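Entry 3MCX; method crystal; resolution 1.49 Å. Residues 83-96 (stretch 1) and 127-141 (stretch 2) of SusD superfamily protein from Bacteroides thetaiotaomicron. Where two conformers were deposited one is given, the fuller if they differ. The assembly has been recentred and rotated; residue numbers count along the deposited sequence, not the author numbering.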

# COMPACT_ATOMS: atom_id res chain seq x y z
N ASN A 83 -6.18 -15.30 3.38
CA ASN A 83 -6.50 -13.89 3.44
C ASN A 83 -6.51 -13.26 4.80
O ASN A 83 -6.54 -12.04 4.91
CB ASN A 83 -7.84 -13.69 2.76
CG ASN A 83 -7.79 -14.07 1.29
OD1 ASN A 83 -6.85 -13.68 0.60
ND2 ASN A 83 -8.77 -14.83 0.81
N ILE A 84 -6.49 -14.07 5.84
CA ILE A 84 -6.53 -13.57 7.23
C ILE A 84 -5.40 -14.15 8.06
O ILE A 84 -4.59 -13.37 8.60
CB ILE A 84 -7.89 -13.87 7.86
CG1 ILE A 84 -9.03 -13.11 7.16
CG2 ILE A 84 -7.90 -13.56 9.38
CD1 ILE A 84 -8.95 -11.57 7.24
N VAL A 85 -5.29 -15.46 8.15
CA VAL A 85 -4.27 -16.06 9.01
C VAL A 85 -2.86 -15.71 8.50
O VAL A 85 -2.01 -15.25 9.25
CB VAL A 85 -4.42 -17.58 9.09
CG1 VAL A 85 -3.36 -18.21 9.99
CG2 VAL A 85 -5.81 -17.96 9.66
N LEU A 86 -2.60 -15.93 7.21
CA LEU A 86 -1.25 -15.69 6.71
C LEU A 86 -0.86 -14.20 6.76
O LEU A 86 0.25 -13.88 7.20
CB LEU A 86 -1.12 -16.29 5.28
CG LEU A 86 -0.91 -17.80 5.25
CD1 LEU A 86 -0.97 -18.28 3.81
CD2 LEU A 86 0.43 -18.21 5.92
N PRO A 87 -1.73 -13.28 6.31
CA PRO A 87 -1.32 -11.87 6.39
C PRO A 87 -1.07 -11.36 7.80
O PRO A 87 -0.18 -10.55 7.99
CB PRO A 87 -2.45 -11.13 5.66
CG PRO A 87 -3.03 -12.18 4.71
CD PRO A 87 -2.95 -13.45 5.50
N TRP A 88 -1.83 -11.84 8.76
CA TRP A 88 -1.61 -11.50 10.17
C TRP A 88 -0.28 -12.08 10.65
O TRP A 88 0.58 -11.36 11.18
CB TRP A 88 -2.75 -12.08 11.00
CG TRP A 88 -2.65 -11.89 12.48
CD1 TRP A 88 -2.01 -12.70 13.33
CD2 TRP A 88 -3.32 -10.90 13.27
NE1 TRP A 88 -2.20 -12.27 14.64
CE2 TRP A 88 -3.00 -11.17 14.62
CE3 TRP A 88 -4.10 -9.80 12.97
CZ2 TRP A 88 -3.48 -10.37 15.68
CZ3 TRP A 88 -4.59 -9.01 14.02
CH2 TRP A 88 -4.29 -9.31 15.34
N ASN A 89 -0.09 -13.39 10.47
CA ASN A 89 1.05 -14.07 11.05
C ASN A 89 2.34 -13.60 10.38
O ASN A 89 3.38 -13.51 11.01
CB ASN A 89 0.94 -15.59 10.91
CG ASN A 89 -0.01 -16.22 11.91
OD1 ASN A 89 -0.36 -15.61 12.92
ND2 ASN A 89 -0.35 -17.47 11.67
N THR A 90 2.28 -13.33 9.08
CA THR A 90 3.49 -12.95 8.34
C THR A 90 3.98 -11.59 8.80
O THR A 90 5.20 -11.39 8.96
CB THR A 90 3.26 -13.01 6.82
OG1 THR A 90 2.76 -14.32 6.49
CG2 THR A 90 4.54 -12.70 6.03
N VAL A 91 3.07 -10.61 8.97
CA VAL A 91 3.50 -9.29 9.42
C VAL A 91 4.01 -9.36 10.85
O VAL A 91 5.02 -8.73 11.18
CB VAL A 91 2.44 -8.21 9.17
CG1 VAL A 91 2.96 -6.87 9.69
CG2 VAL A 91 2.14 -8.10 7.68
N TYR A 92 3.37 -10.15 11.70
CA TYR A 92 3.89 -10.32 13.07
C TYR A 92 5.27 -10.99 13.07
O TYR A 92 6.09 -10.72 13.93
CB TYR A 92 2.89 -11.04 13.99
CG TYR A 92 1.94 -10.07 14.64
CD1 TYR A 92 2.41 -9.18 15.57
CD2 TYR A 92 0.59 -10.01 14.26
CE1 TYR A 92 1.56 -8.26 16.14
CE2 TYR A 92 -0.25 -9.10 14.81
CZ TYR A 92 0.24 -8.21 15.76
OH TYR A 92 -0.61 -7.25 16.27
N LYS A 93 5.53 -11.90 12.13
CA LYS A 93 6.86 -12.50 12.03
C LYS A 93 7.90 -11.41 11.72
O LYS A 93 8.98 -11.41 12.31
CB LYS A 93 6.90 -13.60 10.95
CG LYS A 93 8.20 -14.40 10.91
CD LYS A 93 7.99 -15.55 9.89
CE LYS A 93 9.25 -16.37 9.63
NZ LYS A 93 8.94 -17.32 8.49
N VAL A 94 7.57 -10.51 10.79
CA VAL A 94 8.48 -9.41 10.49
C VAL A 94 8.68 -8.56 11.76
O VAL A 94 9.81 -8.21 12.08
CB VAL A 94 7.99 -8.54 9.35
CG1 VAL A 94 8.79 -7.21 9.29
CG2 VAL A 94 8.11 -9.32 8.02
N ILE A 95 7.61 -8.24 12.48
CA ILE A 95 7.74 -7.43 13.70
C ILE A 95 8.67 -8.12 14.71
O ILE A 95 9.59 -7.52 15.27
CB ILE A 95 6.36 -7.13 14.31
CG1 ILE A 95 5.63 -6.12 13.43
CG2 ILE A 95 6.52 -6.65 15.77
CD1 ILE A 95 4.15 -5.93 13.76
N ARG A 96 8.45 -9.41 14.89
CA ARG A 96 9.28 -10.17 15.81
C ARG A 96 10.76 -10.14 15.41
O ARG A 96 11.62 -9.98 16.25
CB ARG A 96 8.73 -11.57 15.99
CG ARG A 96 7.37 -11.53 16.69
CD ARG A 96 6.75 -12.88 16.96
NE ARG A 96 7.06 -13.94 16.01
CZ ARG A 96 6.13 -14.48 15.24
NH1 ARG A 96 4.91 -14.02 15.36
NH2 ARG A 96 6.41 -15.41 14.41
N VAL A 127 11.88 1.50 11.23
CA VAL A 127 10.90 1.92 10.23
C VAL A 127 10.07 0.71 9.78
O VAL A 127 8.85 0.78 9.67
CB VAL A 127 11.50 2.65 8.99
CG1 VAL A 127 10.34 3.08 8.05
CG2 VAL A 127 12.27 3.85 9.38
N MSE A 128 10.74 -0.42 9.56
CA MSE A 128 10.00 -1.63 9.20
C MSE A 128 9.04 -2.07 10.31
O MSE A 128 7.95 -2.55 10.03
CB MSE A 128 10.96 -2.75 8.83
CG MSE A 128 10.28 -4.00 8.33
SE MSE A 128 9.12 -3.76 6.78
CE MSE A 128 10.04 -2.27 5.90
N ARG A 129 9.44 -1.93 11.56
CA ARG A 129 8.52 -2.27 12.67
C ARG A 129 7.29 -1.36 12.66
O ARG A 129 6.16 -1.81 12.83
CB ARG A 129 9.22 -2.16 14.02
CG ARG A 129 8.46 -2.85 15.15
CD ARG A 129 9.20 -2.85 16.45
NE ARG A 129 9.32 -1.53 17.05
CZ ARG A 129 10.04 -1.28 18.13
NH1 ARG A 129 10.70 -2.25 18.72
NH2 ARG A 129 10.09 -0.04 18.65
N GLY A 130 7.51 -0.08 12.48
CA GLY A 130 6.42 0.88 12.43
C GLY A 130 5.51 0.67 11.24
O GLY A 130 4.27 0.65 11.36
N LEU A 131 6.13 0.45 10.07
CA LEU A 131 5.35 0.19 8.86
C LEU A 131 4.50 -1.07 9.01
O LEU A 131 3.33 -1.10 8.62
CB LEU A 131 6.31 0.05 7.69
CG LEU A 131 5.71 -0.19 6.31
CD1 LEU A 131 4.67 0.88 5.98
CD2 LEU A 131 6.88 -0.21 5.27
N SER A 132 5.09 -2.10 9.62
CA SER A 132 4.39 -3.36 9.81
C SER A 132 3.17 -3.18 10.74
O SER A 132 2.09 -3.65 10.44
CB SER A 132 5.36 -4.42 10.27
OG SER A 132 6.34 -4.71 9.27
N LEU A 133 3.36 -2.48 11.86
CA LEU A 133 2.25 -2.26 12.79
C LEU A 133 1.17 -1.43 12.08
O LEU A 133 -0.03 -1.71 12.24
CB LEU A 133 2.74 -1.58 14.05
CG LEU A 133 1.64 -1.23 15.07
CD1 LEU A 133 0.79 -2.42 15.49
CD2 LEU A 133 2.25 -0.51 16.31
N PHE A 134 1.56 -0.42 11.29
CA PHE A 134 0.61 0.39 10.52
C PHE A 134 -0.23 -0.49 9.59
O PHE A 134 -1.45 -0.37 9.53
CB PHE A 134 1.38 1.45 9.73
CG PHE A 134 0.55 2.33 8.84
CD1 PHE A 134 -0.42 3.15 9.35
CD2 PHE A 134 0.77 2.35 7.48
CE1 PHE A 134 -1.14 4.00 8.53
CE2 PHE A 134 0.03 3.18 6.65
CZ PHE A 134 -0.90 4.01 7.17
N ASN A 135 0.44 -1.38 8.85
CA ASN A 135 -0.24 -2.29 7.94
C ASN A 135 -1.26 -3.17 8.64
O ASN A 135 -2.39 -3.33 8.16
CB ASN A 135 0.79 -3.12 7.18
CG ASN A 135 1.55 -2.29 6.14
OD1 ASN A 135 0.97 -1.39 5.51
ND2 ASN A 135 2.84 -2.60 5.94
N LEU A 136 -0.89 -3.74 9.79
CA LEU A 136 -1.85 -4.54 10.55
C LEU A 136 -3.04 -3.70 11.03
O LEU A 136 -4.18 -4.14 11.00
CB LEU A 136 -1.18 -5.20 11.75
CG LEU A 136 -0.26 -6.38 11.40
CD1 LEU A 136 0.74 -6.59 12.51
CD2 LEU A 136 -1.09 -7.63 11.13
N THR A 137 -2.75 -2.50 11.53
CA THR A 137 -3.74 -1.67 12.14
C THR A 137 -4.79 -1.25 11.09
O THR A 137 -5.98 -1.17 11.40
CB THR A 137 -3.10 -0.44 12.84
OG1 THR A 137 -2.17 -0.90 13.82
CG2 THR A 137 -4.16 0.44 13.48
N ARG A 138 -4.35 -0.95 9.89
CA ARG A 138 -5.27 -0.45 8.89
C ARG A 138 -6.09 -1.58 8.27
O ARG A 138 -7.18 -1.29 7.80
CB ARG A 138 -4.52 0.41 7.86
CG ARG A 138 -3.66 -0.34 6.95
CD ARG A 138 -2.57 0.55 6.30
NE ARG A 138 -2.97 1.82 5.73
CZ ARG A 138 -2.50 2.35 4.57
NH1 ARG A 138 -1.69 1.67 3.76
NH2 ARG A 138 -2.81 3.57 4.22
N LEU A 139 -5.63 -2.84 8.33
CA LEU A 139 -6.45 -3.98 7.88
C LEU A 139 -7.44 -4.41 8.94
O LEU A 139 -8.59 -4.72 8.61
CB LEU A 139 -5.57 -5.18 7.52
CG LEU A 139 -5.30 -5.32 6.02
CD1 LEU A 139 -4.48 -4.15 5.44
CD2 LEU A 139 -4.65 -6.69 5.74
N PHE A 140 -6.99 -4.49 10.20
CA PHE A 140 -7.74 -5.18 11.23
C PHE A 140 -8.45 -4.24 12.22
O PHE A 140 -9.09 -4.70 13.17
CB PHE A 140 -6.80 -6.16 11.97
CG PHE A 140 -6.35 -7.30 11.08
CD1 PHE A 140 -7.19 -8.38 10.88
CD2 PHE A 140 -5.12 -7.26 10.42
CE1 PHE A 140 -6.82 -9.45 10.04
CE2 PHE A 140 -4.74 -8.32 9.57
CZ PHE A 140 -5.61 -9.39 9.38
N GLY A 141 -8.35 -2.92 11.96
CA GLY A 141 -8.94 -1.88 12.82
C GLY A 141 -9.74 -0.92 11.97
O GLY A 141 -9.42 -0.66 10.81

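Two helices of one chain, 83-96 and 127-140, pack nearly antiparallel (156°), their axes 9.1 Å apart at closest approach. No hydrogen bond crosses between them; they bury 618 Å² between them (both sides summed), and fitted, mostly apolar side chains make the contact. Two knobs interlock. L136 points toward the first helix and fills the hollow among W88, V91, Y92 and I95: its CD1 lies 3.6 Å from V91 CG1 and 3.7 Å from I95 CD1, while its CD2 lies 4.0 Å from W88 CA. L136 CD1 also sits over one face of the Y92 ring, 3.5 Å from Y92 CE2, a CH-pi contact; the Y92 CA-to-CB bond points away, but the long side chain brings its ring back. In return, I95 enters the hollow among R129, S132, L133 and L136, with I95 CG1 3.6 Å from S132 CB. S132 is small and points toward the first helix, and V91 CG1 reaches its backbone, 3.4 Å from S132 O; S132 OG is satisfied within its own helix by M128 O (2.8 Å). Beside it, V94 CG1 meets CG of selenomethionine M128 at 3.7 Å. Toward the other end, bulkier F140 offers a ring face to the edge of W88, planes at 88°, W88 CE3 to F140 CD2 3.7 Å; I84 CD1 adds a contact to F140 CE1 at 4.1 Å.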